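Local coordinates for mnemiopsin 1 (Mnemiopsis leidyi, PDB 5VP3), which probably emits light when calcium binds its EF-hands, as expected of a ctenophore calcium-regulated photoprotein, at residues L33-D41 against L96-N105. Sequence-based numbering, arbitrary orientation.
Sequences LERLYKRFD and LKREDWVEAN
Arg98 runs extended from CG to NE and meets Asp41 side-on, Arg98 NE to Asp41 OD1 at 2.6 Å and Arg98 NH2 to Asp41 OD2 at 2.6 Å. Both acceptors are approached on the syn side, with carboxylate and guanidinium nearly coplanar; this two-nitrogen salt bridge, its bonds close to straight, would fix the guanidinium's rotation. Tyr37 CD1 lies over one guanidinium face, toward its rim, 3.4 Å from Arg98 NH1, the planes 11° apart. Nearer the backbone, Arg98 CA sits 3.8 Å from the Phe40 ring centroid, over that ring's face, a CH-pi contact. A leucine here would probably leave the Asp41 carboxylate without its charged mate and deprive the Tyr37 ring of its flat neighbour. Phe40, its CG anti to the backbone N (chi1 -173°), directs a ring edge at the Trp101 face; this T-shaped pair has planes at 66°. On the opposite indole face Asn105 ND2 lies over the centre and donates to Trp101 O (3.0 Å), while Lys88 NZ bonds Asn105 OD1. Trp101 NE1 gives Leu36 O a weak hydrogen bond (3.0 Å). A water accepts from Val102 N, donates to Arg98 O (2.6 Å) and hydrogen-bonds Tyr37 OH. Helix 30-43 leads into the cadmium-binding EF-hand loop beginning at Asp44; its packing on 96-105, with strands 50-51 and 96-97 paired antiparallel, is consistent with a paired EF-hand.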
loop_
_atom_site.group_PDB
_atom_site.type_symbol
_atom_site.label_atom_id
_atom_site.label_comp_id
_atom_site.label_asym_id
_atom_site.label_seq_id
_atom_site.Cartn_x
_atom_site.Cartn_y
_atom_site.Cartn_z
ATOM N N LEU A 33 14.536 5.273 3.793
ATOM C CA LEU A 33 15.252 5.014 2.548
ATOM C C LEU A 33 15.490 3.530 2.394
ATOM O O LEU A 33 15.204 2.956 1.345
ATOM C CB LEU A 33 16.582 5.767 2.499
ATOM C CG LEU A 33 16.394 7.296 2.456
ATOM C CD1 LEU A 33 17.714 8.026 2.606
ATOM C CD2 LEU A 33 15.749 7.718 1.172
ATOM N N GLU A 34 15.992 2.882 3.449
ATOM C CA GLU A 34 16.329 1.465 3.347
ATOM C C GLU A 34 15.094 0.647 2.997
ATOM O O GLU A 34 15.102 -0.150 2.046
ATOM C CB GLU A 34 16.969 0.978 4.659
ATOM C CG GLU A 34 17.243 -0.526 4.666
ATOM C CD GLU A 34 17.873 -1.030 5.929
ATOM O OE1 GLU A 34 17.857 -0.296 6.940
ATOM O OE2 GLU A 34 18.393 -2.179 5.890
ATOM N N ARG A 35 14.004 0.872 3.735
ATOM C CA ARG A 35 12.770 0.125 3.510
ATOM C C ARG A 35 12.178 0.429 2.145
ATOM O O ARG A 35 11.755 -0.491 1.434
ATOM C CB ARG A 35 11.771 0.429 4.630
ATOM C CG ARG A 35 10.301 0.226 4.275
ATOM C CD ARG A 35 9.411 0.680 5.438
ATOM N NE ARG A 35 8.085 1.125 5.013
ATOM C CZ ARG A 35 7.157 1.576 5.853
ATOM N NH1 ARG A 35 7.419 1.657 7.161
ATOM N NH2 ARG A 35 5.965 1.943 5.394
ATOM N N LEU A 36 12.173 1.694 1.722
ATOM C CA LEU A 36 11.560 1.983 0.429
ATOM C C LEU A 36 12.307 1.282 -0.693
ATOM O O LEU A 36 11.701 0.580 -1.513
ATOM C CB LEU A 36 11.490 3.495 0.190
ATOM C CG LEU A 36 10.374 4.191 0.973
ATOM C CD1 LEU A 36 10.606 5.667 0.974
ATOM C CD2 LEU A 36 8.955 3.884 0.448
ATOM N N TYR A 37 13.641 1.395 -0.708
ATOM C CA TYR A 37 14.385 0.787 -1.817
ATOM C C TYR A 37 14.266 -0.739 -1.803
ATOM O O TYR A 37 14.198 -1.390 -2.872
ATOM C CB TYR A 37 15.847 1.237 -1.765
ATOM C CG TYR A 37 16.015 2.628 -2.338
ATOM C CD1 TYR A 37 15.620 2.899 -3.635
ATOM C CD2 TYR A 37 16.552 3.670 -1.587
ATOM C CE1 TYR A 37 15.742 4.163 -4.172
ATOM C CE2 TYR A 37 16.673 4.945 -2.119
ATOM C CZ TYR A 37 16.264 5.186 -3.425
ATOM O OH TYR A 37 16.360 6.446 -4.016
ATOM N N LYS A 38 14.198 -1.325 -0.613
ATOM C CA LYS A 38 13.994 -2.767 -0.515
ATOM C C LYS A 38 12.621 -3.162 -1.056
ATOM O O LYS A 38 12.474 -4.202 -1.707
ATOM C CB LYS A 38 14.168 -3.203 0.941
ATOM C CG LYS A 38 13.801 -4.630 1.197
ATOM C CD LYS A 38 14.316 -5.102 2.555
ATOM C CE LYS A 38 14.127 -6.624 2.692
ATOM N NZ LYS A 38 14.708 -7.150 3.946
ATOM N N ARG A 39 11.604 -2.347 -0.794
ATOM C CA ARG A 39 10.291 -2.621 -1.369
ATOM C C ARG A 39 10.328 -2.495 -2.876
ATOM O O ARG A 39 9.780 -3.344 -3.592
ATOM C CB ARG A 39 9.237 -1.679 -0.805
ATOM C CG ARG A 39 8.621 -2.137 0.459
ATOM C CD ARG A 39 7.209 -2.669 0.239
ATOM N NE ARG A 39 6.769 -3.140 1.538
ATOM C CZ ARG A 39 6.413 -2.341 2.540
ATOM N NH1 ARG A 39 6.384 -1.024 2.387
ATOM N NH2 ARG A 39 6.068 -2.865 3.698
ATOM N N PHE A 40 10.994 -1.456 -3.389
ATOM C CA PHE A 40 11.084 -1.320 -4.841
ATOM C C PHE A 40 11.715 -2.558 -5.447
ATOM O O PHE A 40 11.159 -3.178 -6.360
ATOM C CB PHE A 40 11.888 -0.089 -5.230
ATOM C CG PHE A 40 11.874 0.186 -6.709
ATOM C CD1 PHE A 40 12.714 -0.507 -7.560
ATOM C CD2 PHE A 40 11.028 1.130 -7.241
ATOM C CE1 PHE A 40 12.706 -0.276 -8.908
ATOM C CE2 PHE A 40 11.006 1.364 -8.600
ATOM C CZ PHE A 40 11.858 0.645 -9.439
ATOM N N ASP A 41 12.858 -2.958 -4.915
ATOM C CA ASP A 41 13.604 -4.038 -5.524
ATOM C C ASP A 41 12.862 -5.357 -5.380
ATOM O O ASP A 41 12.954 -6.222 -6.249
ATOM C CB ASP A 41 14.990 -4.085 -4.892
ATOM C CG ASP A 41 15.844 -2.887 -5.283
ATOM O OD1 ASP A 41 15.483 -2.192 -6.260
ATOM O OD2 ASP A 41 16.862 -2.613 -4.608
ATOM N N LEU A 96 7.362 3.235 -13.284
ATOM C CA LEU A 96 8.009 4.204 -12.407
ATOM C C LEU A 96 9.456 3.782 -12.168
ATOM O O LEU A 96 9.728 2.613 -11.881
ATOM C CB LEU A 96 7.214 4.308 -11.094
ATOM C CG LEU A 96 7.713 5.171 -9.924
ATOM C CD1 LEU A 96 7.796 6.617 -10.321
ATOM C CD2 LEU A 96 6.797 4.970 -8.715
ATOM N N LYS A 97 10.386 4.728 -12.306
ATOM C CA LYS A 97 11.813 4.430 -12.197
ATOM C C LYS A 97 12.278 4.437 -10.748
ATOM O O LYS A 97 11.794 5.211 -9.926
ATOM C CB LYS A 97 12.653 5.456 -12.973
ATOM C CG LYS A 97 12.650 5.352 -14.502
ATOM C CD LYS A 97 13.280 6.621 -15.124
ATOM C CE LYS A 97 12.211 7.647 -15.548
ATOM N NZ LYS A 97 12.709 9.061 -15.711
ATOM N N ARG A 98 13.253 3.579 -10.451
ATOM C CA ARG A 98 13.787 3.477 -9.092
ATOM C C ARG A 98 14.143 4.846 -8.528
ATOM O O ARG A 98 13.868 5.141 -7.357
ATOM C CB ARG A 98 15.013 2.562 -9.110
ATOM C CG ARG A 98 15.399 1.928 -7.784
ATOM C CD ARG A 98 16.404 0.814 -8.018
ATOM N NE ARG A 98 16.694 0.077 -6.802
ATOM C CZ ARG A 98 17.426 0.565 -5.810
ATOM N NH1 ARG A 98 17.945 1.794 -5.901
ATOM N NH2 ARG A 98 17.619 -0.165 -4.720
ATOM N N GLU A 99 14.741 5.705 -9.350
ATOM C CA GLU A 99 15.272 6.982 -8.874
ATOM C C GLU A 99 14.180 7.973 -8.496
ATOM O O GLU A 99 14.463 8.961 -7.799
ATOM C CB GLU A 99 16.193 7.590 -9.949
ATOM C CG GLU A 99 15.600 7.546 -11.353
ATOM C CD GLU A 99 16.103 6.368 -12.236
ATOM O OE1 GLU A 99 16.269 5.193 -11.771
ATOM O OE2 GLU A 99 16.316 6.646 -13.436
ATOM N N ASP A 100 12.943 7.711 -8.886
ATOM C CA ASP A 100 11.794 8.510 -8.494
ATOM C C ASP A 100 10.954 7.865 -7.395
ATOM O O ASP A 100 9.908 8.415 -7.014
ATOM C CB ASP A 100 10.902 8.750 -9.706
ATOM C CG ASP A 100 11.511 9.733 -10.704
ATOM O OD1 ASP A 100 12.189 10.673 -10.263
ATOM O OD2 ASP A 100 11.279 9.552 -11.919
ATOM N N TRP A 101 11.353 6.706 -6.898
ATOM C CA TRP A 101 10.455 5.954 -6.021
ATOM C C TRP A 101 10.284 6.640 -4.682
ATOM O O TRP A 101 9.161 6.756 -4.185
ATOM C CB TRP A 101 10.976 4.548 -5.828
ATOM C CG TRP A 101 10.215 3.663 -4.825
ATOM C CD1 TRP A 101 10.737 3.093 -3.718
ATOM C CD2 TRP A 101 8.855 3.208 -4.900
ATOM N NE1 TRP A 101 9.800 2.318 -3.085
ATOM C CE2 TRP A 101 8.635 2.368 -3.793
ATOM C CE3 TRP A 101 7.803 3.431 -5.788
ATOM C CZ2 TRP A 101 7.409 1.751 -3.549
ATOM C CZ3 TRP A 101 6.576 2.824 -5.531
ATOM C CH2 TRP A 101 6.396 1.986 -4.425
ATOM N N VAL A 102 11.387 7.064 -4.055
ATOM C CA VAL A 102 11.288 7.721 -2.743
ATOM C C VAL A 102 10.404 8.942 -2.851
ATOM O O VAL A 102 9.505 9.168 -2.025
ATOM C CB VAL A 102 12.684 8.106 -2.211
ATOM C CG1 VAL A 102 12.570 8.848 -0.884
ATOM C CG2 VAL A 102 13.578 6.868 -2.057
ATOM N N GLU A 103 10.646 9.745 -3.882
ATOM C CA GLU A 103 9.881 10.966 -4.063
ATOM C C GLU A 103 8.413 10.653 -4.309
ATOM O O GLU A 103 7.528 11.328 -3.763
ATOM C CB GLU A 103 10.443 11.757 -5.244
ATOM C CG GLU A 103 9.702 13.065 -5.438
ATOM C CD GLU A 103 10.267 13.942 -6.547
ATOM O OE1 GLU A 103 11.249 13.544 -7.222
ATOM O OE2 GLU A 103 9.684 15.024 -6.747
ATOM N N ALA A 104 8.139 9.640 -5.137
ATOM C CA ALA A 104 6.751 9.246 -5.393
ATOM C C ALA A 104 6.052 8.885 -4.088
ATOM O O ALA A 104 4.904 9.283 -3.858
ATOM C CB ALA A 104 6.712 8.068 -6.369
ATOM N N ASN A 105 6.763 8.193 -3.181
ATOM C CA ASN A 105 6.173 7.832 -1.898
ATOM C C ASN A 105 5.908 9.039 -1.033
ATOM O O ASN A 105 4.884 9.094 -0.354
ATOM C CB ASN A 105 7.067 6.857 -1.167
ATOM C CG ASN A 105 6.736 5.444 -1.521
ATOM O OD1 ASN A 105 5.850 4.831 -0.925
ATOM N ND2 ASN A 105 7.429 4.912 -2.503
HETATM O O HOH W 1 13.974 7.011 -5.503
#